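Local coordinates for putative transcriptional regulator protein, LacI family (Rhizobium etli, PDB 3MIZ) that probably acts as a DNA-binding transcription factor of the LacI family, recognising cis-regulatory sequences and repressing transcription, at residues F16-D21 with D31-I36. Numbering follows the deposited sequence.
Sequences FGIITD and DIVRGI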
loop_
_atom_site.group_PDB
_atom_site.type_symbol
_atom_site.label_atom_id
_atom_site.label_comp_id
_atom_site.label_asym_id
_atom_site.label_seq_id
_atom_site.Cartn_x
_atom_site.Cartn_y
_atom_site.Cartn_z
ATOM N N PHE A 16 19.712 -13.203 -4.502
ATOM C CA PHE A 16 19.972 -11.924 -3.851
ATOM C C PHE A 16 19.025 -11.882 -2.664
ATOM O O PHE A 16 17.897 -12.361 -2.751
ATOM C CB PHE A 16 19.639 -10.736 -4.764
ATOM C CG PHE A 16 20.655 -10.465 -5.841
ATOM C CD1 PHE A 16 21.794 -11.246 -5.976
ATOM C CD2 PHE A 16 20.455 -9.418 -6.731
ATOM C CE1 PHE A 16 22.720 -10.986 -6.987
ATOM C CE2 PHE A 16 21.369 -9.149 -7.739
ATOM C CZ PHE A 16 22.507 -9.935 -7.869
ATOM N N GLY A 17 19.489 -11.323 -1.556
ATOM C CA GLY A 17 18.643 -11.215 -0.392
ATOM C C GLY A 17 18.325 -9.751 -0.184
ATOM O O GLY A 17 19.185 -8.895 -0.366
ATOM N N ILE A 18 17.085 -9.455 0.168
ATOM C CA ILE A 18 16.687 -8.075 0.433
ATOM C C ILE A 18 16.443 -7.958 1.924
ATOM O O ILE A 18 15.653 -8.711 2.489
ATOM C CB ILE A 18 15.361 -7.700 -0.255
ATOM C CG1 ILE A 18 15.511 -7.760 -1.773
ATOM C CG2 ILE A 18 14.936 -6.278 0.187
ATOM C CD1 ILE A 18 14.217 -7.393 -2.516
ATOM N N ILE A 19 17.129 -7.031 2.574
ATOM C CA ILE A 19 16.902 -6.837 3.994
ATOM C C ILE A 19 16.163 -5.516 4.078
ATOM O O ILE A 19 16.709 -4.470 3.739
ATOM C CB ILE A 19 18.225 -6.772 4.789
ATOM C CG1 ILE A 19 18.926 -8.134 4.716
ATOM C CG2 ILE A 19 17.946 -6.370 6.246
ATOM C CD1 ILE A 19 20.203 -8.227 5.523
ATOM N N THR A 20 14.904 -5.570 4.486
ATOM C CA THR A 20 14.126 -4.354 4.602
ATOM C C THR A 20 13.722 -4.126 6.046
ATOM O O THR A 20 13.780 -5.042 6.856
ATOM C CB THR A 20 12.866 -4.417 3.757
ATOM O OG1 THR A 20 12.200 -3.154 3.833
ATOM C CG2 THR A 20 11.934 -5.522 4.262
ATOM N N ASP A 21 13.302 -2.907 6.365
ATOM C CA ASP A 21 12.903 -2.604 7.731
ATOM C C ASP A 21 11.410 -2.660 8.051
ATOM O O ASP A 21 10.968 -3.543 8.786
ATOM C CB ASP A 21 13.474 -1.242 8.178
ATOM C CG ASP A 21 13.212 -0.111 7.179
ATOM O OD1 ASP A 21 12.445 -0.301 6.210
ATOM O OD2 ASP A 21 13.780 0.986 7.380
ATOM N N ASP A 31 7.410 -0.829 -4.684
ATOM C CA ASP A 31 7.874 -0.628 -6.053
ATOM C C ASP A 31 9.379 -0.863 -6.169
ATOM O O ASP A 31 9.877 -1.218 -7.236
ATOM C CB ASP A 31 7.521 0.777 -6.543
ATOM C CG ASP A 31 6.491 0.756 -7.653
ATOM O OD1 ASP A 31 5.497 0.008 -7.529
ATOM O OD2 ASP A 31 6.675 1.489 -8.647
ATOM N N ILE A 32 10.115 -0.657 -5.079
ATOM C CA ILE A 32 11.552 -0.905 -5.138
ATOM C C ILE A 32 11.700 -2.402 -5.337
ATOM O O ILE A 32 12.485 -2.863 -6.167
ATOM C CB ILE A 32 12.270 -0.508 -3.836
ATOM C CG1 ILE A 32 12.218 1.008 -3.655
ATOM C CG2 ILE A 32 13.743 -0.967 -3.896
ATOM C CD1 ILE A 32 12.754 1.474 -2.305
ATOM N N VAL A 33 10.933 -3.163 -4.567
ATOM C CA VAL A 33 10.982 -4.613 -4.659
ATOM C C VAL A 33 10.563 -5.029 -6.061
ATOM O O VAL A 33 11.169 -5.913 -6.661
ATOM C CB VAL A 33 10.065 -5.255 -3.610
ATOM C CG1 VAL A 33 10.216 -6.766 -3.634
ATOM C CG2 VAL A 33 10.409 -4.706 -2.234
ATOM N N ARG A 34 9.536 -4.367 -6.586
ATOM C CA ARG A 34 9.051 -4.644 -7.931
ATOM C C ARG A 34 10.184 -4.445 -8.937
ATOM O O ARG A 34 10.357 -5.240 -9.860
ATOM C CB ARG A 34 7.887 -3.701 -8.268
ATOM C CG ARG A 34 7.369 -3.821 -9.690
ATOM C CD ARG A 34 6.487 -2.625 -10.046
ATOM N NE ARG A 34 6.365 -2.478 -11.491
ATOM C CZ ARG A 34 6.128 -1.328 -12.111
ATOM N NH1 ARG A 34 5.985 -0.208 -11.411
ATOM N NH2 ARG A 34 6.045 -1.296 -13.435
ATOM N N GLY A 35 10.953 -3.376 -8.752
ATOM C CA GLY A 35 12.063 -3.097 -9.645
ATOM C C GLY A 35 13.156 -4.139 -9.491
ATOM O O GLY A 35 13.726 -4.607 -10.480
ATOM N N ILE A 36 13.463 -4.501 -8.250
ATOM C CA ILE A 36 14.480 -5.521 -8.005
ATOM C C ILE A 36 14.037 -6.840 -8.641
ATOM O O ILE A 36 14.783 -7.463 -9.395
ATOM C CB ILE A 36 14.677 -5.791 -6.486
ATOM C CG1 ILE A 36 15.163 -4.531 -5.766
ATOM C CG2 ILE A 36 15.663 -6.931 -6.291
ATOM C CD1 ILE A 36 16.514 -4.067 -6.196
#
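A single methyl of I18 reaches V33 and I36 on helix 30-42, and the contact offers a compact example of how a parallel sheet is covered by the helix that follows its first strand. The terminal CD1 of I18 lies 4.1 Å from CG2 of I36 and 4.2 Å from CG1 of V33, touching residues about one helical turn apart. The side chains of I18 and I36 run past each other in opposite directions and meet through the two methyls. Extension of the I18 chain, with CD1 anti to CA (chi2 -180°), carries the methyl out to the helix. On I36 it is the short branch that answers: chi1 of -62° sets CG1 beside the backbone N and CG2 anti to it. No hydrogen bond joins the two segments, and all three touching residues are buried. Strand 15-20, helix 30-42 and strand 46-51 make up a beta-alpha-beta crossover, part of the periplasmic-binding-protein-like fold of LacI regulators. The neighbouring strands widen this apolar layer: I18 also packs on I47, V33 on I49, and I36 on L75. Farther out, on the helix, R34 NH1 makes a salt bridge with D31 OD2 at 3.3 Å, though as a hydrogen bond it is weak. D31 OD2 has a second cationic partner in R236, while R34 forms a cation-pi contact with Y254 and packs on S24 of the second subunit.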